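Local coordinates for E3 ubiquitin-protein ligase ORTHRUS 2 (Arabidopsis thaliana, PDB 7DUF) that acts as a RING-type E3 ubiquitin ligase whose PHD finger, a zinc-binding domain, fails to recognise the H3K4 peptide, at the interface of chains A and B. Numbering follows the deposited sequence. Chains: chain A/B, E3 ubiquitin-protein ligase ORTHRUS 2.

The interface of chains A and B. Residues chain A 32, 50, 53, 56-57; chain B 32, 53, 56-57.
The hydroxyl OG1 of B:Thr56 lies 3.8 Å from the methyl CD1 of A:Leu53, a van der Waals contact in which the polar end of a threonine rests against a leucine branch. The pair belongs to a two-fold symmetric interface between two copies of the PHD finger. As a worked example of apolar pairing between two copies in the crystal, a short helix and the Leu32 side chain of a short strand meet their counterparts. Helix 53-57 of chain A faces its counterpart 54-57 in chain B, and the two threonines occupy the centre. Their methyls pass alongside each other, flank to flank, A:Thr56 CG2 standing 3.9 Å from B:Thr56 CG2. In A:Thr56 the methyl is anti to the backbone N (chi1 -46°, measured to OG1), which aims CG2 end-on at the CD2 methyl of B:Leu57, 3.7 Å away, while OG1 stays beside that N.

Around this centre the leucines interlock. B:Leu57 reaches over with its CD2 branch, which also touches A:Leu32 CG at 3.6 Å and is thus wedged between helix and strand of chain A. The side chains of B:Leu57 and A:Leu32 run roughly perpendicular. On the exchanged side A:Leu57 likewise offers CD2, which lies 3.5 Å from CD1 of B:Leu32, again with the side chains at about a right angle. The two copies of Leu32 are modelled with different torsions (chi2 -165° in A:Leu32, 59° in B:Leu32), so the twin contacts use different atoms, CG and CD2 in A:Leu32 but CD1 in B:Leu32; at this resolution the difference may lie within model uncertainty.

B:Leu53 adds a further leucine branch: its CD1 sits 3.9 Å from A:Thr56 CG2, approaching at a slant. Leucine and threonine methyls thus supply most of the fit in this patch, which is part of a larger surface. The pairing may be a crystal contact rather than a biological dimer. CG of A:Pro50 meets CD1 of B:Leu53 at 3.9 Å, the two side chains crossing at about a right angle.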
ATOM      1  N   LEU A  32      -3.679   0.284   5.771  1.00 66.86           N
ATOM      2  CA  LEU A  32      -3.830   1.012   4.518  1.00 66.02           C
ATOM      3  C   LEU A  32      -4.177   2.458   4.831  1.00 71.53           C
ATOM      4  O   LEU A  32      -5.097   2.721   5.610  1.00 72.59           O
ATOM      5  CB  LEU A  32      -4.920   0.388   3.638  1.00 63.37           C
ATOM      6  CG  LEU A  32      -4.485  -0.171   2.283  1.00 71.38           C
ATOM      7  CD1 LEU A  32      -5.691  -0.408   1.387  1.00 67.74           C
ATOM      8  CD2 LEU A  32      -3.489   0.765   1.612  1.00 77.90           C
ATOM      9  N   PRO A  50      -9.478  -3.775  -1.077  1.00 61.30           N
ATOM     10  CA  PRO A  50      -9.055  -3.680  -2.479  1.00 63.13           C
ATOM     11  C   PRO A  50      -8.673  -5.044  -3.034  1.00 67.49           C
ATOM     12  O   PRO A  50      -8.080  -5.874  -2.342  1.00 79.35           O
ATOM     13  CB  PRO A  50      -7.852  -2.732  -2.421  1.00 66.71           C
ATOM     14  CG  PRO A  50      -7.347  -2.856  -1.018  1.00 60.76           C
ATOM     15  CD  PRO A  50      -8.579  -3.031  -0.180  1.00 59.70           C
ATOM     16  N   LEU A  53      -3.982  -4.748  -7.625  1.00 70.32           N
ATOM     17  CA  LEU A  53      -2.762  -4.107  -7.147  1.00 65.76           C
ATOM     18  C   LEU A  53      -2.831  -2.594  -7.310  1.00 70.17           C
ATOM     19  O   LEU A  53      -2.334  -1.850  -6.457  1.00 81.26           O
ATOM     20  CB  LEU A  53      -1.549  -4.673  -7.882  1.00 65.86           C
ATOM     21  CG  LEU A  53      -0.206  -4.055  -7.497  1.00 68.66           C
ATOM     22  CD1 LEU A  53       0.543  -4.953  -6.524  1.00 69.44           C
ATOM     23  CD2 LEU A  53       0.625  -3.789  -8.738  1.00 77.91           C
ATOM     24  N   THR A  56      -4.946  -1.013  -4.639  1.00 74.58           N
ATOM     25  CA  THR A  56      -4.264  -0.974  -3.352  1.00 67.15           C
ATOM     26  C   THR A  56      -3.261   0.170  -3.275  1.00 78.38           C
ATOM     27  O   THR A  56      -3.019   0.706  -2.188  1.00 89.68           O
ATOM     28  CB  THR A  56      -3.562  -2.307  -3.090  1.00 67.50           C
ATOM     29  OG1 THR A  56      -4.452  -3.384  -3.405  1.00 72.13           O
ATOM     30  CG2 THR A  56      -3.147  -2.416  -1.634  1.00 67.07           C
ATOM     31  N   LEU A  57      -2.682   0.563  -4.410  1.00 77.52           N
ATOM     32  CA  LEU A  57      -1.698   1.641  -4.416  1.00 76.24           C
ATOM     33  C   LEU A  57      -2.372   3.004  -4.304  1.00 82.55           C
ATOM     34  O   LEU A  57      -2.070   3.785  -3.396  1.00 88.03           O
ATOM     35  CB  LEU A  57      -0.839   1.555  -5.680  1.00 80.02           C
ATOM     36  CG  LEU A  57      -0.002   0.277  -5.746  1.00 81.11           C
ATOM     37  CD1 LEU A  57       0.945   0.279  -6.936  1.00 83.53           C
ATOM     38  CD2 LEU A  57       0.757   0.103  -4.446  1.00 71.29           C
TER
ATOM     39  N   LEU B  32       5.908   1.629  -5.560  1.00 67.99           N
ATOM     40  CA  LEU B  32       5.857   0.721  -4.422  1.00 62.96           C
ATOM     41  C   LEU B  32       7.111   0.929  -3.586  1.00 71.47           C
ATOM     42  O   LEU B  32       8.226   0.704  -4.069  1.00 76.70           O
ATOM     43  CB  LEU B  32       5.741  -0.734  -4.891  1.00 60.66           C
ATOM     44  CG  LEU B  32       5.188  -1.787  -3.930  1.00 57.87           C
ATOM     45  CD1 LEU B  32       3.789  -1.433  -3.488  1.00 61.17           C
ATOM     46  CD2 LEU B  32       5.190  -3.146  -4.607  1.00 68.45           C
ATOM     47  N   LEU B  53      -2.314  -9.359  -0.809  1.00 67.25           N
ATOM     48  CA  LEU B  53      -2.520  -8.032  -0.241  1.00 61.11           C
ATOM     49  C   LEU B  53      -1.492  -7.726   0.841  1.00 61.22           C
ATOM     50  O   LEU B  53      -1.026  -6.587   0.951  1.00 65.43           O
ATOM     51  CB  LEU B  53      -3.939  -7.916   0.317  1.00 62.71           C
ATOM     52  CG  LEU B  53      -4.287  -6.615   1.041  1.00 63.24           C
ATOM     53  CD1 LEU B  53      -4.764  -5.564   0.052  1.00 61.28           C
ATOM     54  CD2 LEU B  53      -5.340  -6.864   2.110  1.00 65.73           C
ATOM     55  N   THR B  56       1.721  -6.679  -0.580  1.00 68.35           N
ATOM     56  CA  THR B  56       1.640  -5.340  -1.150  1.00 62.28           C
ATOM     57  C   THR B  56       1.664  -4.261  -0.074  1.00 70.05           C
ATOM     58  O   THR B  56       2.299  -3.217  -0.258  1.00 76.98           O
ATOM     59  CB  THR B  56       0.372  -5.200  -1.997  1.00 59.66           C
ATOM     60  OG1 THR B  56       0.329  -6.247  -2.975  1.00 68.82           O
ATOM     61  CG2 THR B  56       0.343  -3.854  -2.704  1.00 60.76           C
ATOM     62  N   LEU B  57       0.992  -4.502   1.054  1.00 68.57           N
ATOM     63  CA  LEU B  57       0.936  -3.502   2.116  1.00 62.72           C
ATOM     64  C   LEU B  57       2.286  -3.361   2.808  1.00 68.76           C
ATOM     65  O   LEU B  57       2.762  -2.243   3.040  1.00 80.74           O
ATOM     66  CB  LEU B  57      -0.159  -3.868   3.117  1.00 62.31           C
ATOM     67  CG  LEU B  57      -1.564  -3.815   2.516  1.00 56.84           C
ATOM     68  CD1 LEU B  57      -2.638  -4.016   3.574  1.00 64.81           C
ATOM     69  CD2 LEU B  57      -1.765  -2.503   1.779  1.00 52.67           C
TER